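Long-range contacts in peptide amidase (Stenotrophomonas maltophilia, PDB 1M22), which probably hydrolyses the C-terminal amide group of peptides: residues L83-I89 / A178-T184; P162-S166 / G188-P193; A170-A174 / I196-V200; V414-V420 / L457-F463. One frame throughout, in Å; residues are numbered along the deposited sequence.

Contact 1. Residues L83-I89 / A178-T184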
loop_
_atom_site.group_PDB
_atom_site.type_symbol
_atom_site.label_atom_id
_atom_site.label_comp_id
_atom_site.label_asym_id
_atom_site.label_seq_id
_atom_site.Cartn_x
_atom_site.Cartn_y
_atom_site.Cartn_z
ATOM N N LEU A 83 -4.957 13.979 -1.455
ATOM C CA LEU A 83 -4.272 12.701 -1.310
ATOM C C LEU A 83 -3.015 12.604 -2.167
ATOM O O LEU A 83 -2.779 13.440 -3.044
ATOM C CB LEU A 83 -5.236 11.555 -1.648
ATOM C CG LEU A 83 -5.920 11.529 -3.019
ATOM C CD1 LEU A 83 -4.929 11.112 -4.099
ATOM C CD2 LEU A 83 -7.089 10.550 -2.974
ATOM N N LEU A 84 -2.205 11.586 -1.892
ATOM C CA LEU A 84 -0.965 11.342 -2.629
ATOM C C LEU A 84 -1.010 9.970 -3.295
ATOM O O LEU A 84 -1.665 9.053 -2.796
ATOM C CB LEU A 84 0.234 11.430 -1.683
ATOM C CG LEU A 84 0.600 12.843 -1.216
ATOM C CD1 LEU A 84 1.442 12.755 0.042
ATOM C CD2 LEU A 84 1.351 13.583 -2.317
ATOM N N LEU A 85 -0.299 9.830 -4.411
ATOM C CA LEU A 85 -0.269 8.584 -5.177
ATOM C C LEU A 85 1.141 8.044 -5.368
ATOM O O LEU A 85 2.036 8.789 -5.769
ATOM C CB LEU A 85 -0.859 8.817 -6.569
ATOM C CG LEU A 85 -2.271 9.382 -6.708
ATOM C CD1 LEU A 85 -2.494 9.824 -8.144
ATOM C CD2 LEU A 85 -3.291 8.334 -6.293
ATOM N N LYS A 86 1.342 6.756 -5.101
ATOM C CA LYS A 86 2.648 6.130 -5.307
ATOM C C LYS A 86 3.047 6.394 -6.766
ATOM O O LYS A 86 2.210 6.303 -7.670
ATOM C CB LYS A 86 2.546 4.630 -5.041
ATOM C CG LYS A 86 3.854 3.864 -5.146
ATOM C CD LYS A 86 3.629 2.422 -4.710
ATOM C CE LYS A 86 4.894 1.582 -4.756
ATOM N NZ LYS A 86 4.631 0.197 -4.269
ATOM N N ASP A 87 4.325 6.694 -7.002
ATOM C CA ASP A 87 4.760 7.030 -8.349
ATOM C C ASP A 87 4.860 5.943 -9.407
ATOM O O ASP A 87 5.627 6.070 -10.366
ATOM C CB ASP A 87 6.058 7.842 -8.310
ATOM C CG ASP A 87 6.286 8.624 -9.595
ATOM O OD1 ASP A 87 5.300 9.170 -10.142
ATOM O OD2 ASP A 87 7.442 8.702 -10.053
ATOM N N ASN A 88 4.104 4.864 -9.233
ATOM C CA ASN A 88 4.028 3.847 -10.277
ATOM C C ASN A 88 2.592 3.871 -10.823
ATOM O O ASN A 88 2.235 3.091 -11.704
ATOM C CB ASN A 88 4.420 2.441 -9.778
ATOM C CG ASN A 88 3.597 1.958 -8.601
ATOM O OD1 ASN A 88 2.820 2.702 -8.009
ATOM N ND2 ASN A 88 3.783 0.691 -8.245
ATOM N N ILE A 89 1.790 4.806 -10.311
ATOM C CA ILE A 89 0.392 4.974 -10.725
ATOM C C ILE A 89 0.271 6.195 -11.647
ATOM O O ILE A 89 0.603 7.313 -11.252
ATOM C CB ILE A 89 -0.525 5.190 -9.491
ATOM C CG1 ILE A 89 -0.398 4.003 -8.530
ATOM C CG2 ILE A 89 -1.973 5.384 -9.940
ATOM C CD1 ILE A 89 -1.094 4.205 -7.187
ATOM N N ALA A 178 -0.638 14.537 3.901
ATOM C CA ALA A 178 -1.854 14.435 3.100
ATOM C C ALA A 178 -2.896 13.734 3.958
ATOM O O ALA A 178 -2.574 13.198 5.015
ATOM C CB ALA A 178 -1.598 13.636 1.828
ATOM N N SER A 179 -4.146 13.746 3.512
ATOM C CA SER A 179 -5.211 13.086 4.259
ATOM C C SER A 179 -5.039 11.575 4.185
ATOM O O SER A 179 -5.052 10.892 5.208
ATOM C CB SER A 179 -6.575 13.471 3.687
ATOM O OG SER A 179 -7.600 12.661 4.233
ATOM N N VAL A 180 -4.876 11.073 2.965
ATOM C CA VAL A 180 -4.703 9.647 2.708
ATOM C C VAL A 180 -3.777 9.473 1.507
ATOM O O VAL A 180 -3.407 10.449 0.849
ATOM C CB VAL A 180 -6.058 8.972 2.388
ATOM C CG1 VAL A 180 -6.969 9.023 3.605
ATOM C CG2 VAL A 180 -6.722 9.668 1.204
ATOM N N ALA A 181 -3.409 8.231 1.217
ATOM C CA ALA A 181 -2.536 7.943 0.087
ATOM C C ALA A 181 -2.844 6.580 -0.512
ATOM O O ALA A 181 -3.526 5.754 0.101
ATOM C CB ALA A 181 -1.070 7.995 0.520
ATOM N N ILE A 182 -2.347 6.361 -1.724
ATOM C CA ILE A 182 -2.529 5.093 -2.413
ATOM C C ILE A 182 -1.159 4.452 -2.601
ATOM O O ILE A 182 -0.194 5.119 -3.001
ATOM C CB ILE A 182 -3.150 5.267 -3.824
ATOM C CG1 ILE A 182 -4.455 6.063 -3.752
ATOM C CG2 ILE A 182 -3.404 3.895 -4.444
ATOM C CD1 ILE A 182 -5.540 5.404 -2.934
ATOM N N GLY A 183 -1.076 3.165 -2.293
ATOM C CA GLY A 183 0.161 2.434 -2.491
ATOM C C GLY A 183 -0.161 1.231 -3.356
ATOM O O GLY A 183 -1.289 1.096 -3.834
ATOM N N THR A 184 0.828 0.378 -3.600
ATOM C CA THR A 184 0.599 -0.845 -4.363
ATOM C C THR A 184 1.389 -1.959 -3.700
ATOM O O THR A 184 2.405 -1.712 -3.045
ATOM C CB THR A 184 1.033 -0.761 -5.866
ATOM O OG1 THR A 184 2.462 -0.776 -5.967
ATOM C CG2 THR A 184 0.476 0.483 -6.529
#

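Contact 2. Residues P162-S166 / G188-P193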
loop_
_atom_site.group_PDB
_atom_site.type_symbol
_atom_site.label_atom_id
_atom_site.label_comp_id
_atom_site.label_asym_id
_atom_site.label_seq_id
_atom_site.Cartn_x
_atom_site.Cartn_y
_atom_site.Cartn_z
ATOM N N PRO A 162 12.003 3.256 5.934
ATOM C CA PRO A 162 10.549 3.415 5.850
ATOM C C PRO A 162 9.980 2.131 5.238
ATOM O O PRO A 162 8.771 2.002 5.068
ATOM C CB PRO A 162 10.394 4.589 4.898
ATOM C CG PRO A 162 11.512 4.353 3.924
ATOM C CD PRO A 162 12.670 3.992 4.841
ATOM N N CYS A 163 10.865 1.185 4.930
ATOM C CA CYS A 163 10.497 -0.070 4.269
ATOM C C CYS A 163 9.986 0.287 2.860
ATOM O O CYS A 163 10.267 1.380 2.371
ATOM C CB CYS A 163 9.438 -0.841 5.069
ATOM S SG CYS A 163 9.266 -2.592 4.594
ATOM N N GLY A 164 9.243 -0.608 2.209
ATOM C CA GLY A 164 8.772 -0.340 0.851
ATOM C C GLY A 164 7.826 -1.429 0.369
ATOM O O GLY A 164 7.618 -2.371 1.119
ATOM N N SER A 165 7.415 -1.442 -0.901
ATOM C CA SER A 165 7.913 -0.559 -1.896
ATOM C C SER A 165 7.098 0.795 -1.893
ATOM O O SER A 165 7.402 1.730 -2.617
ATOM C CB SER A 165 8.134 -1.003 -3.279
ATOM O OG SER A 165 6.910 -1.458 -3.832
ATOM N N SER A 166 6.051 0.879 -1.082
ATOM C CA SER A 166 5.205 2.085 -0.988
ATOM C C SER A 166 5.709 2.981 0.143
ATOM O O SER A 166 4.941 3.416 1.010
ATOM C CB SER A 166 3.753 1.692 -0.692
ATOM O OG SER A 166 3.225 0.808 -1.671
ATOM N N GLY A 188 4.075 -7.604 0.125
ATOM C CA GLY A 188 4.447 -6.822 1.292
ATOM C C GLY A 188 4.544 -5.315 1.120
ATOM O O GLY A 188 4.597 -4.593 2.120
ATOM N N SER A 189 4.526 -4.831 -0.121
ATOM C CA SER A 189 4.695 -3.399 -0.386
ATOM C C SER A 189 3.685 -2.397 0.160
ATOM O O SER A 189 3.925 -1.190 0.083
ATOM C CB SER A 189 4.893 -3.161 -1.880
ATOM O OG SER A 189 6.210 -3.533 -2.259
ATOM N N ILE A 190 2.551 -2.867 0.669
ATOM C CA ILE A 190 1.603 -1.954 1.297
ATOM C C ILE A 190 1.632 -2.191 2.804
ATOM O O ILE A 190 1.921 -1.278 3.575
ATOM C CB ILE A 190 0.143 -2.147 0.809
ATOM C CG1 ILE A 190 -0.035 -1.517 -0.576
ATOM C CG2 ILE A 190 -0.837 -1.501 1.805
ATOM C CD1 ILE A 190 -1.383 -1.792 -1.206
ATOM N N VAL A 191 1.382 -3.425 3.228
ATOM C CA VAL A 191 1.325 -3.698 4.658
ATOM C C VAL A 191 2.621 -3.538 5.434
ATOM O O VAL A 191 2.593 -3.119 6.588
ATOM C CB VAL A 191 0.707 -5.099 4.950
ATOM C CG1 VAL A 191 -0.724 -5.139 4.433
ATOM C CG2 VAL A 191 1.539 -6.202 4.314
ATOM N N CYS A 192 3.756 -3.843 4.815
ATOM C CA CYS A 192 5.018 -3.704 5.533
ATOM C C CYS A 192 5.358 -2.240 5.812
ATOM O O CYS A 192 5.602 -1.873 6.963
ATOM C CB CYS A 192 6.156 -4.377 4.767
ATOM S SG CYS A 192 7.471 -4.960 5.852
ATOM N N PRO A 193 5.387 -1.385 4.773
ATOM C CA PRO A 193 5.710 0.009 5.096
ATOM C C PRO A 193 4.625 0.664 5.949
ATOM O O PRO A 193 4.902 1.568 6.729
ATOM C CB PRO A 193 5.894 0.664 3.723
ATOM C CG PRO A 193 5.104 -0.214 2.790
ATOM C CD PRO A 193 5.358 -1.603 3.316
#

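Contact 3. Residues A170-A174 / I196-V200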
loop_
_atom_site.group_PDB
_atom_site.type_symbol
_atom_site.label_atom_id
_atom_site.label_comp_id
_atom_site.label_asym_id
_atom_site.label_seq_id
_atom_site.Cartn_x
_atom_site.Cartn_y
_atom_site.Cartn_z
ATOM N N ALA A 170 3.404 5.646 2.779
ATOM C CA ALA A 170 3.282 5.348 4.201
ATOM C C ALA A 170 3.823 6.505 5.039
ATOM O O ALA A 170 3.180 6.950 5.991
ATOM C CB ALA A 170 4.031 4.064 4.536
ATOM N N VAL A 171 5.003 6.998 4.674
ATOM C CA VAL A 171 5.617 8.100 5.400
ATOM C C VAL A 171 4.761 9.361 5.326
ATOM O O VAL A 171 4.560 10.038 6.335
ATOM C CB VAL A 171 7.024 8.405 4.849
ATOM C CG1 VAL A 171 7.557 9.702 5.446
ATOM C CG2 VAL A 171 7.963 7.254 5.179
ATOM N N ALA A 172 4.243 9.672 4.142
ATOM C CA ALA A 172 3.416 10.865 3.981
ATOM C C ALA A 172 2.184 10.829 4.883
ATOM O O ALA A 172 1.832 11.827 5.511
ATOM C CB ALA A 172 2.997 11.016 2.530
ATOM N N VAL A 173 1.524 9.681 4.951
ATOM C CA VAL A 173 0.344 9.567 5.793
ATOM C C VAL A 173 0.722 9.666 7.273
ATOM O O VAL A 173 0.042 10.335 8.054
ATOM C CB VAL A 173 -0.397 8.238 5.514
ATOM C CG1 VAL A 173 -1.496 8.019 6.540
ATOM C CG2 VAL A 173 -0.989 8.273 4.110
ATOM N N ALA A 174 1.816 9.016 7.657
ATOM C CA ALA A 174 2.265 9.043 9.047
ATOM C C ALA A 174 2.678 10.440 9.496
ATOM O O ALA A 174 2.504 10.794 10.661
ATOM C CB ALA A 174 3.433 8.083 9.232
ATOM N N ILE A 196 5.546 -0.427 9.483
ATOM C CA ILE A 196 6.830 0.180 9.831
ATOM C C ILE A 196 6.708 1.671 10.149
ATOM O O ILE A 196 7.478 2.207 10.958
ATOM C CB ILE A 196 7.837 -0.061 8.672
ATOM C CG1 ILE A 196 8.276 -1.530 8.672
ATOM C CG2 ILE A 196 9.037 0.887 8.778
ATOM C CD1 ILE A 196 9.211 -1.904 9.803
ATOM N N ASN A 197 5.735 2.331 9.530
ATOM C CA ASN A 197 5.516 3.758 9.745
ATOM C C ASN A 197 4.267 4.078 10.573
ATOM O O ASN A 197 3.764 5.201 10.545
ATOM C CB ASN A 197 5.483 4.482 8.394
ATOM C CG ASN A 197 6.824 4.434 7.680
ATOM O OD1 ASN A 197 7.766 5.139 8.055
ATOM N ND2 ASN A 197 6.926 3.592 6.658
ATOM N N GLY A 198 3.764 3.082 11.299
ATOM C CA GLY A 198 2.626 3.291 12.180
ATOM C C GLY A 198 1.294 3.733 11.615
ATOM O O GLY A 198 0.575 4.507 12.257
ATOM N N VAL A 199 0.945 3.235 10.433
ATOM C CA VAL A 199 -0.327 3.588 9.815
ATOM C C VAL A 199 -1.061 2.344 9.340
ATOM O O VAL A 199 -0.537 1.228 9.409
ATOM C CB VAL A 199 -0.142 4.560 8.615
ATOM C CG1 VAL A 199 0.480 5.864 9.095
ATOM C CG2 VAL A 199 0.721 3.922 7.539
ATOM N N VAL A 200 -2.289 2.549 8.880
ATOM C CA VAL A 200 -3.116 1.466 8.373
ATOM C C VAL A 200 -2.818 1.260 6.893
ATOM O O VAL A 200 -2.670 2.223 6.133
ATOM C CB VAL A 200 -4.621 1.796 8.538
ATOM C CG1 VAL A 200 -5.481 0.731 7.851
ATOM C CG2 VAL A 200 -4.977 1.901 10.016
#

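Contact 4. Residues V414-V420 / L457-F463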
loop_
_atom_site.group_PDB
_atom_site.type_symbol
_atom_site.label_atom_id
_atom_site.label_comp_id
_atom_site.label_asym_id
_atom_site.label_seq_id
_atom_site.Cartn_x
_atom_site.Cartn_y
_atom_site.Cartn_z
ATOM N N VAL A 414 -4.413 -13.637 12.189
ATOM C CA VAL A 414 -3.706 -12.436 12.614
ATOM C C VAL A 414 -2.298 -12.769 13.077
ATOM O O VAL A 414 -1.999 -13.908 13.447
ATOM C CB VAL A 414 -4.441 -11.691 13.754
ATOM C CG1 VAL A 414 -5.840 -11.309 13.305
ATOM C CG2 VAL A 414 -4.478 -12.548 15.006
ATOM N N ALA A 415 -1.433 -11.764 13.049
ATOM C CA ALA A 415 -0.047 -11.928 13.455
ATOM C C ALA A 415 0.623 -10.573 13.407
ATOM O O ALA A 415 0.075 -9.622 12.852
ATOM C CB ALA A 415 0.666 -12.869 12.487
ATOM N N PRO A 416 1.807 -10.450 14.025
ATOM C CA PRO A 416 2.478 -9.150 13.958
ATOM C C PRO A 416 2.796 -9.030 12.465
ATOM O O PRO A 416 3.106 -10.033 11.821
ATOM C CB PRO A 416 3.744 -9.367 14.781
ATOM C CG PRO A 416 3.357 -10.449 15.745
ATOM C CD PRO A 416 2.544 -11.389 14.886
ATOM N N THR A 417 2.716 -7.829 11.906
ATOM C CA THR A 417 2.988 -7.657 10.483
ATOM C C THR A 417 4.448 -7.918 10.124
ATOM O O THR A 417 4.751 -8.642 9.173
ATOM C CB THR A 417 2.593 -6.242 10.036
ATOM O OG1 THR A 417 1.231 -6.006 10.411
ATOM C CG2 THR A 417 2.738 -6.088 8.525
ATOM N N THR A 418 5.348 -7.326 10.898
ATOM C CA THR A 418 6.777 -7.472 10.670
ATOM C C THR A 418 7.499 -6.950 11.909
ATOM O O THR A 418 6.871 -6.724 12.942
ATOM C CB THR A 418 7.209 -6.674 9.407
ATOM O OG1 THR A 418 8.598 -6.903 9.140
ATOM C CG2 THR A 418 6.965 -5.176 9.595
ATOM N N GLY A 419 8.815 -6.782 11.816
ATOM C CA GLY A 419 9.574 -6.261 12.942
ATOM C C GLY A 419 9.589 -4.746 12.867
ATOM O O GLY A 419 8.717 -4.148 12.234
ATOM N N VAL A 420 10.569 -4.111 13.505
ATOM C CA VAL A 420 10.649 -2.655 13.475
ATOM C C VAL A 420 11.662 -2.157 12.456
ATOM O O VAL A 420 12.472 -2.922 11.934
ATOM C CB VAL A 420 11.021 -2.076 14.855
ATOM C CG1 VAL A 420 9.950 -2.435 15.868
ATOM C CG2 VAL A 420 12.380 -2.599 15.294
ATOM N N LEU A 457 9.603 2.640 17.880
ATOM C CA LEU A 457 9.343 2.320 16.478
ATOM C C LEU A 457 8.038 1.528 16.360
ATOM O O LEU A 457 7.828 0.551 17.076
ATOM C CB LEU A 457 10.519 1.524 15.909
ATOM C CG LEU A 457 11.868 2.260 15.960
ATOM C CD1 LEU A 457 12.977 1.335 15.488
ATOM C CD2 LEU A 457 11.811 3.514 15.095
ATOM N N PRO A 458 7.146 1.943 15.446
ATOM C CA PRO A 458 5.857 1.269 15.255
ATOM C C PRO A 458 5.867 -0.205 14.885
ATOM O O PRO A 458 6.730 -0.679 14.147
ATOM C CB PRO A 458 5.192 2.094 14.158
ATOM C CG PRO A 458 5.778 3.451 14.332
ATOM C CD PRO A 458 7.232 3.144 14.596
ATOM N N VAL A 459 4.858 -0.902 15.398
ATOM C CA VAL A 459 4.625 -2.316 15.127
ATOM C C VAL A 459 3.139 -2.429 14.790
ATOM O O VAL A 459 2.307 -1.742 15.389
ATOM C CB VAL A 459 4.930 -3.201 16.356
ATOM C CG1 VAL A 459 4.539 -4.643 16.072
ATOM C CG2 VAL A 459 6.408 -3.118 16.700
ATOM N N GLY A 460 2.810 -3.281 13.827
ATOM C CA GLY A 460 1.420 -3.439 13.440
ATOM C C GLY A 460 0.864 -4.838 13.607
ATOM O O GLY A 460 1.609 -5.816 13.713
ATOM N N LEU A 461 -0.461 -4.912 13.658
ATOM C CA LEU A 461 -1.183 -6.175 13.767
ATOM C C LEU A 461 -1.788 -6.448 12.390
ATOM O O LEU A 461 -2.567 -5.638 11.860
ATOM C CB LEU A 461 -2.297 -6.074 14.812
ATOM C CG LEU A 461 -3.140 -7.338 15.004
ATOM C CD1 LEU A 461 -2.271 -8.463 15.549
ATOM C CD2 LEU A 461 -4.286 -7.036 15.954
ATOM N N LEU A 462 -1.419 -7.584 11.814
ATOM C CA LEU A 462 -1.886 -7.977 10.491
ATOM C C LEU A 462 -3.121 -8.862 10.533
ATOM O O LEU A 462 -3.205 -9.783 11.347
ATOM C CB LEU A 462 -0.774 -8.733 9.763
ATOM C CG LEU A 462 -1.084 -9.249 8.359
ATOM C CD1 LEU A 462 -1.080 -8.095 7.379
ATOM C CD2 LEU A 462 -0.043 -10.286 7.961
ATOM N N PHE A 463 -4.075 -8.563 9.656
ATOM C CA PHE A 463 -5.299 -9.351 9.510
ATOM C C PHE A 463 -5.310 -9.886 8.077
ATOM O O PHE A 463 -5.070 -9.136 7.129
ATOM C CB PHE A 463 -6.568 -8.503 9.684
ATOM C CG PHE A 463 -6.807 -8.007 11.083
ATOM C CD1 PHE A 463 -6.065 -6.951 11.597
ATOM C CD2 PHE A 463 -7.809 -8.568 11.874
ATOM C CE1 PHE A 463 -6.317 -6.455 12.878
ATOM C CE2 PHE A 463 -8.068 -8.080 13.155
ATOM C CZ PHE A 463 -7.320 -7.021 13.656
HETATM O O HOH W 1 4.976 -4.606 12.601
HETATM O O HOH W 2 6.577 -2.466 11.948
#

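Contact 1. Residues L83-I89 / A178-T184
L83 sets its CB against V180 CG2 where strand 82-86 runs beside strand 180-185. The two are parallel neighbours in the mixed eleven-stranded sheet of this amidase, and the axes of 83-86 and 180-184 come within 4.7 Å. L84 is bonded through both its N and its O. Its N donates to V180 O, and its O takes the N-H of I182 at 3.0 Å. Its side chain lies on the face it shares with A181, and CD1 reaches A178 CB at 3.6 Å. L85 lies on the other face, side by side with I182; its CD2 meets I182 CG1 at 3.6 Å. K86 N closes the strand pairing with a bond to I182 O. The K86 chain is extended, with CG anti to the backbone N (chi1 -177°). This sends NZ, the proton donor or acceptor of the active site, to T184 OG1 at 2.9 Å. A weak bond to T184 O is added, and S165 and S166 supply hydroxyl partners for the same NZ. Past K86 the chain turns, and N88 faces T184. N88 OD1 is buried and has no partner in the model. N88 ND2 donates to T184 OG1 at 3.0 Å, nearly straight at 169°, with the hydroxyl oxygen in the plane of the amide. I89 comes last. Its side chain crosses that of I182 at about a right angle, and I89 CD1 meets I182 CG2 at 3.6 Å.

Contact 2. Residues P162-S166 / G188-P193
S165 and S189 meet at the active site, where loop 162-166 faces the turn leading into helix 191-196. S189 is the nucleophile. S165 is a proton donor or acceptor and follows a cis peptide bond, as in the Ser-cisSer-Lys triad of amidase signature enzymes. Hydrogen bonds come first. S165 N makes a weak bond to S189 OG at 2.8 Å. S189 O is gripped twice by S166. The N-H of S166 arrives in the carbonyl plane on a lone pair, at 3.2 Å. The hydroxyl S166 OG sits 45° above that plane, at 2.7 Å. The torsion of S166 helps here: with chi1 at -57°, OG lies beside its own backbone N, and both donors reach one oxygen. A CA-H...O contact adds to this, as S189 CA points at G164 O at 3.4 Å with an almost linear hydrogen. Packing makes up the rest. The P193 ring puts CD 3.2 Å from G164 O. C163 SG and C192 SG are 3.2 Å apart. They form no disulfide here, although one is seen in another structure of this protein. The two catalytic hydroxyls, S165 OG and S189 OG, are 2.7 Å apart, and the strongest polar partner of S165 OG is the amine of K86. Such spacing is consistent with a proton passing between nucleophile, S165 and lysine.

Contact 3. Residues A170-A174 / I196-V200
N197 lays its side-chain amide against one flank of helix 167-174. ND2 lies 3.6 Å from the methyl A170 CB, and OD1 lies at the same distance from V171 CG2. The backbone of N197 also comes close, with its O 3.2 Å from A174 CB. V199 fills the next place along the helix. Its CG1 lies over A174 CA at 3.6 Å and meets V173 CG1 at 3.9 Å. Having CG1 anti to the carbonyl carbon (chi1 -62°) turns this methyl to the helix. A170 and A174 are one turn apart and both direct their methyls at the loop, so backbone can approach them closely. No hydrogen bond joins the two segments. The next shell sets the loop. Helix 191-196 ends in a Schellman motif with G198, of positive phi, as the C-prime residue; V199 N returns to A194 O. N197 ND2 is held by two carbonyls, P193 O and P162 O, which fix the amide. R487 then bridges the parts, bonding A174 O with one guanidinium nitrogen and G198 O with the other. The contact thus packs helix 167-174 against the link between helix 191-196 and strand 200-203. Methyls meet both V199 and the polar atoms of N197, so the helix gives N197 van der Waals contact but no hydrogen bond; its ND2 depends on the carbonyls of P193 and P162.

Contact 4. Residues V414-V420 / L457-F463
V420, in the loop that follows strand 412-416, packs on L457 of strand 457-464. The two strands are antiparallel neighbours in the eleven-stranded sheet. V420 CB lies 3.8 Å from L457 CB. Beyond it the branches part. CG1 is anti to the carbonyl carbon (chi1 -62°) and meets V459 CG2 at 3.7 Å. CG2 instead faces L457 CD1 at 4.0 Å. The V420 and L457 side chains cross at about a right angle. At the other end of the contact V414 and F463 form a non-hydrogen-bonded pair. V414 CG1 sits over the face of the F463 ring, 4.1 Å from its centroid, as a CH-pi contact. Next to them A415 and L462 are a hydrogen-bonded pair. L462 N donates to A415 O at 2.7 Å, and A415 N donates back to L462 O. T417 N then bonds to G460 O, while the T417 hydroxyl has T448 OG1 as its partner. From T417 on the chain has left the strand, and past T417 water takes over the bridging. One water accepts from both T418 N and G460 N. A second donates to G419 O at 2.7 Å and to P458 O at 2.8 Å.

How the contacts relate
Contacts 1, 2 and 3 open in turn at 83-89, 162-166 and 170-174. They close in the same order, at 178-184, 188-193 and 196-200. Each pair therefore crosses, and none nests. Contact 1 joins two parallel strands, contact 2 sets a loop against the start of helix 191-196, and contact 3 packs helix 167-174 on the loop after that helix. The three touch one another, and contacts 1 and 2 together hold the three active-site residues. Contact 4 opens later and closes a loop of its own farther along the same sheet. It touches contacts 2 and 3, but its nearest atoms stay about 12 Å from contact 1.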